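Local coordinates for protein actibind (Aspergillus niger, PDB 3D3Z) that is a ribonuclease of the T2 family that probably cleaves RNA without strict base specificity, with a preference for adenylic acid, at residues S29-Q34 against W54-D59; Y169-I174 against C225-I230; D8-C13 against C21-P26; Y153-D158 against D176-I181; P40-S45 against P233-S238. All blocks are in the same frame, centred on the assembly; numbering follows the deposited sequence.

Contact 1 of 5, residues S29-Q34 against W54-D59; sequences SLLQTQ and WPDNCD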
# COMPACT_ATOMS: atom_id res chain seq x y z
N SER A 29 -5.56 5.41 9.92
CA SER A 29 -4.20 5.43 9.41
C SER A 29 -4.11 4.41 8.28
O SER A 29 -4.26 3.20 8.50
CB SER A 29 -3.15 5.13 10.51
OG SER A 29 -1.87 5.12 9.92
N LEU A 30 -3.91 4.91 7.07
CA LEU A 30 -3.88 4.08 5.88
C LEU A 30 -2.44 3.92 5.43
O LEU A 30 -1.79 4.88 5.12
CB LEU A 30 -4.71 4.70 4.73
CG LEU A 30 -6.22 4.49 4.71
CD1 LEU A 30 -6.53 3.05 4.29
CD2 LEU A 30 -6.86 4.76 5.98
N LEU A 31 -1.99 2.67 5.35
CA LEU A 31 -0.60 2.33 5.02
C LEU A 31 -0.52 1.79 3.61
O LEU A 31 -1.06 0.74 3.34
CB LEU A 31 -0.04 1.29 6.01
CG LEU A 31 0.25 1.71 7.45
CD1 LEU A 31 -0.98 2.27 8.26
CD2 LEU A 31 0.83 0.51 8.14
N GLN A 32 0.17 2.51 2.75
CA GLN A 32 0.54 1.99 1.44
C GLN A 32 1.89 1.29 1.61
O GLN A 32 2.91 1.92 1.87
CB GLN A 32 0.59 3.05 0.36
CG GLN A 32 0.42 2.51 -1.09
CD GLN A 32 1.58 1.66 -1.60
OE1 GLN A 32 2.67 2.17 -1.92
NE2 GLN A 32 1.31 0.34 -1.83
N THR A 33 1.87 -0.03 1.45
CA THR A 33 3.06 -0.85 1.77
C THR A 33 3.68 -1.40 0.48
O THR A 33 2.97 -1.68 -0.50
CB THR A 33 2.71 -1.98 2.73
OG1 THR A 33 1.74 -2.83 2.14
CG2 THR A 33 2.15 -1.38 3.99
N GLN A 34 5.01 -1.52 0.48
CA GLN A 34 5.76 -1.96 -0.67
C GLN A 34 6.84 -3.02 -0.36
O GLN A 34 7.31 -3.12 0.76
CB GLN A 34 6.42 -0.74 -1.31
CG GLN A 34 5.46 0.35 -1.72
CD GLN A 34 6.15 1.53 -2.37
OE1 GLN A 34 7.35 1.45 -2.74
NE2 GLN A 34 5.38 2.58 -2.63
N TRP A 54 -3.37 -0.88 3.93
CA TRP A 54 -3.83 -1.41 5.20
C TRP A 54 -4.38 -0.31 6.06
O TRP A 54 -3.70 0.72 6.26
CB TRP A 54 -2.67 -2.06 6.01
CG TRP A 54 -1.83 -3.05 5.29
CD1 TRP A 54 -2.17 -3.80 4.18
CD2 TRP A 54 -0.53 -3.45 5.66
NE1 TRP A 54 -1.10 -4.59 3.80
CE2 TRP A 54 -0.09 -4.43 4.72
CE3 TRP A 54 0.34 -3.08 6.68
CZ2 TRP A 54 1.19 -5.01 4.76
CZ3 TRP A 54 1.62 -3.68 6.74
CH2 TRP A 54 2.03 -4.63 5.78
N PRO A 55 -5.60 -0.50 6.57
CA PRO A 55 -6.15 0.37 7.62
C PRO A 55 -5.64 0.02 9.05
O PRO A 55 -5.91 -1.05 9.58
CB PRO A 55 -7.67 0.13 7.51
CG PRO A 55 -7.79 -1.29 6.95
CD PRO A 55 -6.55 -1.56 6.16
N ASP A 56 -4.87 0.92 9.64
CA ASP A 56 -4.47 0.75 11.00
C ASP A 56 -5.35 1.68 11.81
O ASP A 56 -5.72 2.80 11.36
CB ASP A 56 -3.02 1.22 11.23
CG ASP A 56 -1.95 0.15 10.94
OD1 ASP A 56 -2.22 -0.89 10.26
OD2 ASP A 56 -0.80 0.42 11.42
N ASN A 57 -5.62 1.24 13.03
CA ASN A 57 -6.09 2.10 14.06
C ASN A 57 -5.10 3.21 14.31
O ASN A 57 -3.90 3.14 13.92
CB ASN A 57 -6.34 1.30 15.31
CG ASN A 57 -7.37 0.28 15.10
OD1 ASN A 57 -8.36 0.51 14.38
ND2 ASN A 57 -7.18 -0.87 15.72
N CYS A 58 -5.59 4.28 14.92
CA CYS A 58 -4.76 5.46 15.09
C CYS A 58 -3.59 5.22 16.08
O CYS A 58 -2.61 5.91 16.01
CB CYS A 58 -5.60 6.65 15.49
SG CYS A 58 -6.88 7.05 14.19
N ASP A 59 -3.72 4.23 16.94
CA ASP A 59 -2.67 3.85 17.90
C ASP A 59 -1.68 2.82 17.34
O ASP A 59 -0.82 2.31 18.09
CB ASP A 59 -3.29 3.35 19.21
CG ASP A 59 -4.06 2.10 19.04
OD1 ASP A 59 -4.15 1.59 17.89
OD2 ASP A 59 -4.60 1.60 20.07
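Trp54 and Leu31 face each other as a hydrogen-bonded antiparallel pair, and the indole of Trp54 carries much of the side-chain contact between strands 29-35 and 49-56. The backbone N of Trp54 donates to Leu31 O, while Leu31 N gives a shorter, straighter bond of 2.7 Å to Trp54 O. Trp54 CG lies anti to the carbonyl carbon, beside the backbone N (chi1 -51°), and the ring beyond it lies against Thr33. There the methyl CG2 of Thr33 stands almost on the ring normal, 3.5 Å from the centroid of the six-membered ring of Trp54, a CH-pi contact over the face. Thr33 OG1 lies 3.5 Å from Trp54 CZ2 and about as near CE2. Leu31 crosses the indole at about a right angle, its CD2 lying 3.9 Å from Trp54 CE3; its other methyl, CD1, packs 3.6 Å from Asp56 CG. Ser29 closes the ladder against Asp56 with a reciprocal pair of backbone bonds, of which Asp56 N to Ser29 O is the tighter at 2.6 Å. Between these two pairs lies the non-hydrogen-bonded pair Leu30-Pro55, on the other face of the sheet. The indole is also held from outside: NE1 donates to Glu111, a predicted active-site residue, and the ring stacks on His115, which brings the Trp54 end of the pairing to the probable catalytic site. Strand 29-35 lies between two neighbours in the antiparallel sheet, 49-56 and 195-206; on the latter, Leu31 and Thr33 touch Tyr202 and Tyr200, while Gln32 packs against helix 134-147.

Contact 2 of 5, residues Y169-I174 against C225-I230; sequences YKLSDI and CKDSGI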
# COMPACT_ATOMS: atom_id res chain seq x y z
N TYR A 169 24.43 1.04 3.23
CA TYR A 169 23.74 2.31 3.40
C TYR A 169 23.32 2.53 4.83
O TYR A 169 23.19 1.59 5.63
CB TYR A 169 22.52 2.41 2.44
CG TYR A 169 22.86 2.38 0.97
CD1 TYR A 169 23.36 3.50 0.33
CD2 TYR A 169 22.67 1.21 0.21
CE1 TYR A 169 23.69 3.46 -1.00
CE2 TYR A 169 23.00 1.17 -1.14
CZ TYR A 169 23.50 2.29 -1.73
OH TYR A 169 23.81 2.29 -3.07
N LYS A 170 23.11 3.81 5.12
CA LYS A 170 22.68 4.27 6.44
C LYS A 170 21.16 4.45 6.51
O LYS A 170 20.56 5.00 5.62
CB LYS A 170 23.42 5.58 6.83
CG LYS A 170 24.92 5.34 7.21
CD LYS A 170 25.86 6.47 6.77
CE LYS A 170 27.27 5.99 6.26
NZ LYS A 170 28.12 7.16 5.69
N LEU A 171 20.56 4.03 7.61
CA LEU A 171 19.12 4.12 7.76
C LEU A 171 18.59 5.52 7.58
O LEU A 171 17.54 5.72 6.94
CB LEU A 171 18.68 3.58 9.11
CG LEU A 171 17.19 3.50 9.39
CD1 LEU A 171 16.41 2.72 8.27
CD2 LEU A 171 16.97 2.87 10.75
N SER A 172 19.28 6.49 8.18
CA SER A 172 18.81 7.86 8.18
C SER A 172 18.81 8.42 6.77
O SER A 172 17.98 9.25 6.46
CB SER A 172 19.68 8.74 9.13
OG SER A 172 20.84 9.19 8.45
N ASP A 173 19.76 8.00 5.92
CA ASP A 173 19.80 8.44 4.54
C ASP A 173 18.60 7.89 3.73
O ASP A 173 18.00 8.63 2.92
CB ASP A 173 21.12 8.01 3.87
CG ASP A 173 22.34 8.91 4.29
OD1 ASP A 173 22.11 9.95 4.92
OD2 ASP A 173 23.49 8.56 3.97
N ILE A 174 18.29 6.61 3.96
CA ILE A 174 17.14 5.89 3.35
C ILE A 174 15.86 6.62 3.75
O ILE A 174 15.05 6.99 2.91
CB ILE A 174 17.09 4.40 3.80
CG1 ILE A 174 18.26 3.61 3.20
CG2 ILE A 174 15.72 3.72 3.41
CD1 ILE A 174 18.55 2.31 3.91
N CYS A 225 15.60 -2.03 11.03
CA CYS A 225 16.92 -2.08 10.49
C CYS A 225 17.93 -1.56 11.52
O CYS A 225 17.57 -0.82 12.46
CB CYS A 225 17.05 -1.21 9.25
SG CYS A 225 15.89 -1.66 7.89
N LYS A 226 19.17 -1.96 11.30
CA LYS A 226 20.32 -1.36 11.97
C LYS A 226 20.57 0.01 11.38
O LYS A 226 20.18 0.31 10.22
CB LYS A 226 21.57 -2.23 11.81
CG LYS A 226 21.45 -3.66 12.36
CD LYS A 226 21.14 -3.70 13.86
CE LYS A 226 20.90 -5.15 14.34
NZ LYS A 226 21.37 -5.43 15.76
N ASP A 227 21.27 0.84 12.14
CA ASP A 227 21.46 2.21 11.74
C ASP A 227 22.36 2.31 10.54
O ASP A 227 22.37 3.34 9.86
CB ASP A 227 22.00 3.05 12.91
CG ASP A 227 21.04 3.07 14.05
OD1 ASP A 227 19.85 3.37 13.82
OD2 ASP A 227 21.46 2.77 15.19
N SER A 228 23.11 1.24 10.28
CA SER A 228 24.01 1.18 9.15
C SER A 228 24.36 -0.26 8.71
O SER A 228 23.97 -1.25 9.32
CB SER A 228 25.31 1.97 9.47
OG SER A 228 26.04 1.31 10.49
N GLY A 229 25.11 -0.34 7.62
CA GLY A 229 25.53 -1.57 7.01
C GLY A 229 24.43 -2.15 6.13
O GLY A 229 24.55 -3.30 5.70
N ILE A 230 23.38 -1.35 5.85
CA ILE A 230 22.16 -1.87 5.14
C ILE A 230 22.46 -2.20 3.69
O ILE A 230 23.00 -1.38 2.93
CB ILE A 230 20.95 -0.91 5.24
CG1 ILE A 230 20.46 -0.80 6.68
CG2 ILE A 230 19.75 -1.42 4.38
CD1 ILE A 230 19.59 0.51 6.97
O HOH W 1 21.47 6.07 10.30
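The first turn of helix 171-179 docks on the loop that follows strand 213-216, with Leu171 and Ile230 at the heart of the junction. Lys170 occupies the N-cap position, and two amides of the first turn, those of Leu171 and Ser172, turn to Asp227 O, the second through a water. Leu171 N bonds to Asp227 O at 3.0 Å, approaching from above the carbonyl plane. The water donates to the same oxygen and accepts from Ser172 N, so two groups grip Asp227 O. Just before the helix, Tyr169 pairs with Ile230 in a single antiparallel bridge: Tyr169 N to Ile230 O is 2.8 Å, Ile230 N to Tyr169 O 3.0 Å, each donor lying on a carbonyl lone pair. Because Gly229 and Ile230 both face Tyr169, this is a G1 beta bulge, with glycine at the positive phi of 81°. The side chain of Ile230 is directed toward the first turn of the helix: its CD1 comes 3.7 Å from Ile174 CD1, tip to tip, and 3.9 Å from Leu171 CB. Leu171 has CG anti to the backbone N (chi1 -176°), and beyond it CD1 rests 4.1 Å from CB of Cys225, whose sulfur is tied by a disulfide to Cys191 of strand 188-192.

Contact 3 of 5, residues D8-C13 against C21-P26; sequences DSPLSC and CCFNSP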
# COMPACT_ATOMS: atom_id res chain seq x y z
N ASP A 8 -12.89 19.33 1.74
CA ASP A 8 -12.53 19.80 3.08
C ASP A 8 -13.14 18.91 4.17
O ASP A 8 -13.41 19.37 5.28
CB ASP A 8 -12.88 21.28 3.22
CG ASP A 8 -12.00 22.14 2.33
OD1 ASP A 8 -10.83 22.36 2.70
OD2 ASP A 8 -12.47 22.57 1.26
N SER A 9 -13.32 17.62 3.86
CA SER A 9 -13.73 16.64 4.85
C SER A 9 -12.66 16.57 5.98
O SER A 9 -11.49 16.81 5.70
CB SER A 9 -13.90 15.26 4.20
OG SER A 9 -14.96 15.25 3.26
N PRO A 10 -13.08 16.25 7.22
CA PRO A 10 -12.12 16.22 8.32
C PRO A 10 -11.16 15.00 8.25
O PRO A 10 -11.58 13.85 7.96
CB PRO A 10 -13.01 16.13 9.54
CG PRO A 10 -14.21 15.40 9.08
CD PRO A 10 -14.42 15.85 7.68
N LEU A 11 -9.89 15.27 8.57
CA LEU A 11 -8.81 14.31 8.47
C LEU A 11 -8.98 13.19 9.49
O LEU A 11 -9.24 13.44 10.69
CB LEU A 11 -7.48 15.04 8.64
CG LEU A 11 -6.17 14.47 8.16
CD1 LEU A 11 -6.07 14.16 6.67
CD2 LEU A 11 -5.10 15.50 8.58
N SER A 12 -8.88 11.94 9.02
CA SER A 12 -8.93 10.79 9.91
C SER A 12 -7.74 10.85 10.90
O SER A 12 -6.71 11.43 10.60
CB SER A 12 -8.93 9.46 9.12
OG SER A 12 -7.79 9.36 8.29
N CYS A 13 -7.95 10.24 12.05
CA CYS A 13 -7.03 10.18 13.19
C CYS A 13 -6.72 11.52 13.84
O CYS A 13 -6.71 11.58 15.05
CB CYS A 13 -5.70 9.48 12.88
SG CYS A 13 -5.84 7.75 12.65
N CYS A 21 -19.46 6.83 5.80
CA CYS A 21 -18.88 6.76 4.48
C CYS A 21 -17.86 7.85 4.14
O CYS A 21 -17.09 7.65 3.18
CB CYS A 21 -19.98 6.67 3.41
SG CYS A 21 -20.86 5.19 3.50
N CYS A 22 -17.85 8.97 4.88
CA CYS A 22 -16.93 10.05 4.62
C CYS A 22 -15.92 10.25 5.76
O CYS A 22 -15.31 11.35 5.88
CB CYS A 22 -17.67 11.35 4.33
SG CYS A 22 -18.44 11.35 2.66
N PHE A 23 -15.78 9.23 6.60
CA PHE A 23 -14.77 9.27 7.67
C PHE A 23 -14.18 7.89 8.00
O PHE A 23 -14.89 7.03 8.50
CB PHE A 23 -15.35 9.90 8.95
CG PHE A 23 -14.28 10.34 9.92
CD1 PHE A 23 -13.39 11.34 9.56
CD2 PHE A 23 -14.13 9.71 11.16
CE1 PHE A 23 -12.38 11.75 10.44
CE2 PHE A 23 -13.10 10.08 12.04
CZ PHE A 23 -12.25 11.12 11.67
N ASN A 24 -12.89 7.71 7.73
CA ASN A 24 -12.19 6.46 8.00
C ASN A 24 -11.88 6.31 9.50
O ASN A 24 -11.11 7.09 10.07
CB ASN A 24 -10.90 6.34 7.14
CG ASN A 24 -11.20 6.05 5.67
OD1 ASN A 24 -11.51 4.89 5.29
ND2 ASN A 24 -11.11 7.08 4.82
N SER A 25 -12.56 5.35 10.11
CA SER A 25 -12.52 5.11 11.53
C SER A 25 -13.16 3.78 11.80
O SER A 25 -14.24 3.47 11.24
CB SER A 25 -13.25 6.21 12.29
OG SER A 25 -13.17 6.06 13.69
N PRO A 26 -12.54 2.97 12.68
CA PRO A 26 -11.33 3.25 13.49
C PRO A 26 -10.02 3.18 12.68
O PRO A 26 -8.99 3.66 13.13
CB PRO A 26 -11.39 2.18 14.60
CG PRO A 26 -12.15 1.05 14.04
CD PRO A 26 -13.09 1.62 12.93
O HOH W 2 -12.98 12.52 6.20
O HOH W 3 -9.83 8.10 12.21
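This is a loop-to-loop contact in the disulfide-rich N-terminal region, ahead of strand 29-35, where Phe23 packs on the backbone of Pro10 to Ser12 and no direct hydrogen bond joins the two segments. Three disulfides tie the region to the rest of the chain or to itself: Cys13 to Cys58, Cys22 to Cys5 and Cys21 to Cys126. Phe23 does most of the packing. Its CG is anti to the backbone N (chi1 -163°), and the ring beyond it approaches the 8-13 segment and turns its edge to two carbonyls, Pro10 O and Leu11 O, which lie near the ring plane; the nearer is Pro10 O, 3.3 Å from Phe23 CE1. Aromatic C-H groups thus meet carbonyl oxygens. The proline ring adds an apolar touch, its CG 4.2 Å from Phe23 CD1, and the CA of Ser12 stands 3.6 Å from Phe23 CE1. Beyond the phenyl ring, Ser12 meets Asn24 through carbon rather than through its hydroxyl, since Ser12 OG is engaged with Gly28 O and Val205 N. Asn24, in turn, sends OD1 to Thr121, so both residues link the loops to other parts of the chain, Ser12 to strand 195-206 in particular. Two waters lie between the backbones. One is near Pro10 O and Cys22 O, though it cannot donate to every acceptor around it at once. The other accepts from Cys13 N at 2.9 Å and donates to Asn24 O at 2.7 Å, an oxygen that Ser12 CB also approaches to 3.4 Å.

Contact 4 of 5, residues Y153-D158 against D176-I181; sequences YTALSD and DALAAI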
# COMPACT_ATOMS: atom_id res chain seq x y z
N TYR A 153 12.03 3.61 -5.53
CA TYR A 153 13.30 3.43 -6.25
C TYR A 153 13.90 4.75 -6.72
O TYR A 153 15.11 4.98 -6.52
CB TYR A 153 13.17 2.51 -7.44
CG TYR A 153 14.51 2.20 -8.06
CD1 TYR A 153 15.17 1.03 -7.71
CD2 TYR A 153 15.15 3.09 -8.95
CE1 TYR A 153 16.38 0.72 -8.24
CE2 TYR A 153 16.41 2.78 -9.48
CZ TYR A 153 17.01 1.59 -9.11
OH TYR A 153 18.24 1.21 -9.60
N THR A 154 13.09 5.59 -7.34
CA THR A 154 13.56 6.87 -7.84
C THR A 154 13.87 7.85 -6.71
O THR A 154 14.86 8.56 -6.78
CB THR A 154 12.56 7.50 -8.79
OG1 THR A 154 12.41 6.62 -9.90
CG2 THR A 154 13.08 8.83 -9.33
N ALA A 155 13.06 7.87 -5.67
CA ALA A 155 13.35 8.75 -4.54
C ALA A 155 14.72 8.37 -3.92
O ALA A 155 15.49 9.26 -3.52
CB ALA A 155 12.26 8.67 -3.51
N LEU A 156 14.98 7.07 -3.81
CA LEU A 156 16.26 6.56 -3.29
C LEU A 156 17.39 6.88 -4.27
O LEU A 156 18.42 7.43 -3.88
CB LEU A 156 16.20 5.06 -2.97
CG LEU A 156 15.38 4.69 -1.71
CD1 LEU A 156 14.98 3.21 -1.73
CD2 LEU A 156 16.08 5.01 -0.39
N SER A 157 17.19 6.55 -5.53
CA SER A 157 18.16 6.84 -6.56
C SER A 157 18.64 8.29 -6.60
O SER A 157 19.85 8.54 -6.82
CB SER A 157 17.58 6.51 -7.93
OG SER A 157 18.61 6.49 -8.88
N ASP A 158 17.69 9.22 -6.44
CA ASP A 158 17.93 10.67 -6.54
C ASP A 158 18.80 11.18 -5.40
O ASP A 158 19.38 12.26 -5.49
CB ASP A 158 16.61 11.45 -6.44
CG ASP A 158 15.76 11.40 -7.70
OD1 ASP A 158 16.24 10.97 -8.78
OD2 ASP A 158 14.59 11.82 -7.59
N ASP A 176 15.46 9.69 4.93
CA ASP A 176 15.38 11.05 4.43
C ASP A 176 14.98 11.07 2.95
O ASP A 176 14.14 11.89 2.54
CB ASP A 176 16.71 11.81 4.60
CG ASP A 176 17.10 12.06 6.06
OD1 ASP A 176 16.27 11.94 6.98
OD2 ASP A 176 18.28 12.43 6.27
N ALA A 177 15.58 10.17 2.17
CA ALA A 177 15.36 10.07 0.73
C ALA A 177 13.87 9.82 0.41
O ALA A 177 13.32 10.37 -0.58
CB ALA A 177 16.21 8.97 0.14
N LEU A 178 13.24 9.04 1.27
CA LEU A 178 11.85 8.58 1.06
C LEU A 178 10.88 9.55 1.68
O LEU A 178 9.79 9.78 1.15
CB LEU A 178 11.69 7.16 1.62
CG LEU A 178 12.51 6.10 0.86
CD1 LEU A 178 12.45 4.77 1.59
CD2 LEU A 178 12.14 5.94 -0.65
N ALA A 179 11.29 10.18 2.78
CA ALA A 179 10.55 11.26 3.39
C ALA A 179 10.30 12.41 2.39
O ALA A 179 9.30 13.12 2.50
CB ALA A 179 11.29 11.76 4.64
N ALA A 180 11.20 12.56 1.43
CA ALA A 180 11.16 13.61 0.40
C ALA A 180 10.00 13.48 -0.59
O ALA A 180 9.61 14.47 -1.22
CB ALA A 180 12.46 13.60 -0.37
N ILE A 181 9.48 12.26 -0.77
CA ILE A 181 8.28 12.04 -1.59
C ILE A 181 7.02 11.81 -0.74
O ILE A 181 5.96 11.40 -1.27
CB ILE A 181 8.47 10.90 -2.59
CG1 ILE A 181 8.68 9.55 -1.88
CG2 ILE A 181 9.57 11.22 -3.59
CD1 ILE A 181 8.66 8.38 -2.84
O HOH W 4 14.56 11.54 -2.42
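The methyl of Ala155 points at the 176-181 segment and fits among three groups: it is 3.5 Å from Ala177 O, 3.7 Å from Ile181 CD1 and 4.0 Å from Leu178 CD2. Leu156 and Leu178 leave their backbones alongside the interface rather than into it, and their branches then bend inward and cross obliquely. With CG anti to the carbonyl carbon (chi1 -72°), Leu156 lays its CG against Leu178 CD2, 3.6 Å away. Leu156 CD2 also reaches over to the methyl of Ala177, at 4.0 Å. The backbones are nearest at Leu156 and Ala177, whose CA atoms are 5.4 Å apart; Ala155 and Ala177 offer only methyls there. A water joins two backbone carbonyls across the contact, donating to Ala155 O at 2.7 Å and to Ala177 O as well. Leu178 and Ile181 continue on to strand 195-206, touching Leu199 and Tyr201, while Leu156 touches Tyr232. The contact packs helix 152-158 on the end of helix 171-179 and the turn after it, beside the antiparallel sheet, helix-on-helix packing within the alpha+beta fold of T2 ribonucleases.

Contact 5 of 5, residues P40-S45 against P233-S238; sequences PSDGPS and PPKYSS. With EDO (1,2-ethanediol), chain F.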
# COMPACT_ATOMS: atom_id res chain seq x y z
N PRO A 40 13.63 -14.67 -4.30
CA PRO A 40 13.64 -14.42 -5.74
C PRO A 40 13.22 -12.99 -6.07
O PRO A 40 12.43 -12.36 -5.36
CB PRO A 40 12.62 -15.43 -6.28
CG PRO A 40 11.66 -15.61 -5.14
CD PRO A 40 12.43 -15.44 -3.90
N SER A 41 13.76 -12.49 -7.15
CA SER A 41 13.39 -11.20 -7.71
C SER A 41 12.05 -11.21 -8.52
O SER A 41 11.69 -12.20 -9.17
CB SER A 41 14.49 -10.71 -8.65
OG SER A 41 15.70 -10.46 -7.99
N ASP A 42 11.34 -10.09 -8.47
CA ASP A 42 10.10 -9.87 -9.26
C ASP A 42 10.06 -8.37 -9.63
O ASP A 42 10.90 -7.56 -9.10
CB ASP A 42 8.86 -10.32 -8.50
CG ASP A 42 8.67 -9.56 -7.20
OD1 ASP A 42 9.01 -8.36 -7.13
OD2 ASP A 42 8.24 -10.18 -6.21
N GLY A 43 9.18 -8.02 -10.56
CA GLY A 43 8.99 -6.63 -10.93
C GLY A 43 10.14 -6.13 -11.76
O GLY A 43 11.01 -6.91 -12.17
N PRO A 44 10.08 -4.83 -12.12
CA PRO A 44 11.21 -4.27 -12.84
C PRO A 44 12.46 -4.25 -11.93
O PRO A 44 12.35 -4.17 -10.71
CB PRO A 44 10.76 -2.86 -13.21
CG PRO A 44 9.29 -2.76 -12.88
CD PRO A 44 8.99 -3.86 -11.91
N SER A 45 13.62 -4.33 -12.55
CA SER A 45 14.90 -4.28 -11.83
C SER A 45 15.04 -2.95 -11.07
O SER A 45 15.77 -2.87 -10.07
CB SER A 45 16.07 -4.47 -12.80
OG SER A 45 16.27 -3.31 -13.58
N PRO A 233 20.10 -5.12 -2.12
CA PRO A 233 20.53 -6.11 -3.12
C PRO A 233 19.96 -5.88 -4.52
O PRO A 233 18.77 -5.51 -4.64
CB PRO A 233 20.08 -7.45 -2.52
CG PRO A 233 19.77 -7.17 -1.08
CD PRO A 233 19.34 -5.75 -1.02
N PRO A 234 20.81 -5.99 -5.56
CA PRO A 234 20.34 -5.86 -6.93
C PRO A 234 19.39 -7.01 -7.30
O PRO A 234 19.60 -8.14 -6.87
CB PRO A 234 21.65 -5.91 -7.77
CG PRO A 234 22.74 -5.61 -6.81
CD PRO A 234 22.28 -6.22 -5.53
N LYS A 235 18.31 -6.68 -8.01
CA LYS A 235 17.42 -7.72 -8.53
C LYS A 235 18.10 -8.44 -9.70
O LYS A 235 18.87 -7.82 -10.41
CB LYS A 235 16.07 -7.14 -8.95
CG LYS A 235 15.28 -6.53 -7.82
CD LYS A 235 13.89 -6.16 -8.33
CE LYS A 235 12.95 -5.79 -7.24
NZ LYS A 235 11.68 -5.27 -7.81
N TYR A 236 17.78 -9.72 -9.88
CA TYR A 236 18.22 -10.52 -11.05
C TYR A 236 19.76 -10.52 -11.09
O TYR A 236 20.34 -10.46 -12.14
CB TYR A 236 17.60 -9.96 -12.36
CG TYR A 236 16.06 -9.81 -12.28
CD1 TYR A 236 15.22 -10.91 -12.15
CD2 TYR A 236 15.45 -8.54 -12.34
CE1 TYR A 236 13.83 -10.74 -12.02
CE2 TYR A 236 14.08 -8.36 -12.22
CZ TYR A 236 13.27 -9.46 -12.05
OH TYR A 236 11.92 -9.33 -11.98
N SER A 237 20.39 -10.62 -9.93
CA SER A 237 21.82 -10.30 -9.80
C SER A 237 22.80 -11.26 -10.47
O SER A 237 23.72 -10.82 -11.19
CB SER A 237 22.22 -10.18 -8.33
OG SER A 237 23.63 -10.21 -8.21
N SER A 238 22.65 -12.55 -10.20
CA SER A 238 23.57 -13.60 -10.74
C SER A 238 24.99 -13.53 -10.09
O SER A 238 25.39 -14.38 -9.25
CB SER A 238 23.66 -13.56 -12.29
OG SER A 238 24.44 -12.44 -12.74
C1 EDO F . 7.37 -10.79 -13.01
O1 EDO F . 8.21 -10.92 -11.85
C2 EDO F . 6.19 -9.88 -12.65
O2 EDO F . 6.61 -8.68 -11.99
O HOH W 5 9.84 -6.10 -5.60
O HOH W 6 18.14 -3.87 -8.93
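Lys235 NZ is gripped by the 40-45 loop: it donates to Asp42 O at 2.7 Å and, more loosely, to Pro44 O at 3.2 Å, in each case from a position tilted out of the carbonyl plane. A water takes a further bond from NZ and donates to Asp42 OD1, bridging opposite charges that stand 4.1 Å apart (Asp42 OD1 to Lys235 NZ), beyond a salt bridge. Outside the two segments, Ser47 O accepts from the same nitrogen, and the ring of Trp36 offers a cation-pi contact. The lysine gets there through a chain that is extended beyond CG, threading past Ser41. Next to it, Tyr236 reaches the loop with its hydroxyl, which donates to Gly43 O at 2.6 Å on a lone pair in the carbonyl plane, Gly43 O itself lying at the edge of the tyrosine ring. Over one face, Ser41 CB lies 3.7 Å from the centroid of the Tyr236 ring, a CH-pi contact. Ser41 OG, beside the backbone N (chi1 -65°), accepts from Tyr236 N at 2.9 Å, and Tyr38 O is its partner outside. A 1,2-ethanediol molecule, probably from the crystallisation liquor, bonds weakly to Gly43 N. The side chain of Asp42 comes within about 4 Å, at nearest atoms, of the bound uracil nucleoside analogue. A buried ammonium surrounded by carbonyl oxygens and an aromatic face, with a carboxylate nearby, would probably remain charged, and it ties the end of the modelled chain to a loop beside the ligand site.

Along the chain contact 3 closes before contact 1 opens; contacts 1 and 5 interleave, and contacts 2 and 4 lie within the long loop that contact 5 closes and interleave with each other. Contacts 3 and 1 have centres 14 Å apart and are joined by the Cys13-Cys58 disulfide, tying the N-terminal loops to the sheet. Contacts 2 and 4 share helix 171-179, also with centres 14 Å apart. Contact 4 touches contact 5 through Tyr153 and Ser45. Contacts 3 and 5, 39 Å between centres, lie on opposite sides of the chain's centre, with contact 1 nearest that centre. Contacts 1 and 5 lie near the probable active site or bound ligand, contacts 2 and 4 away from it.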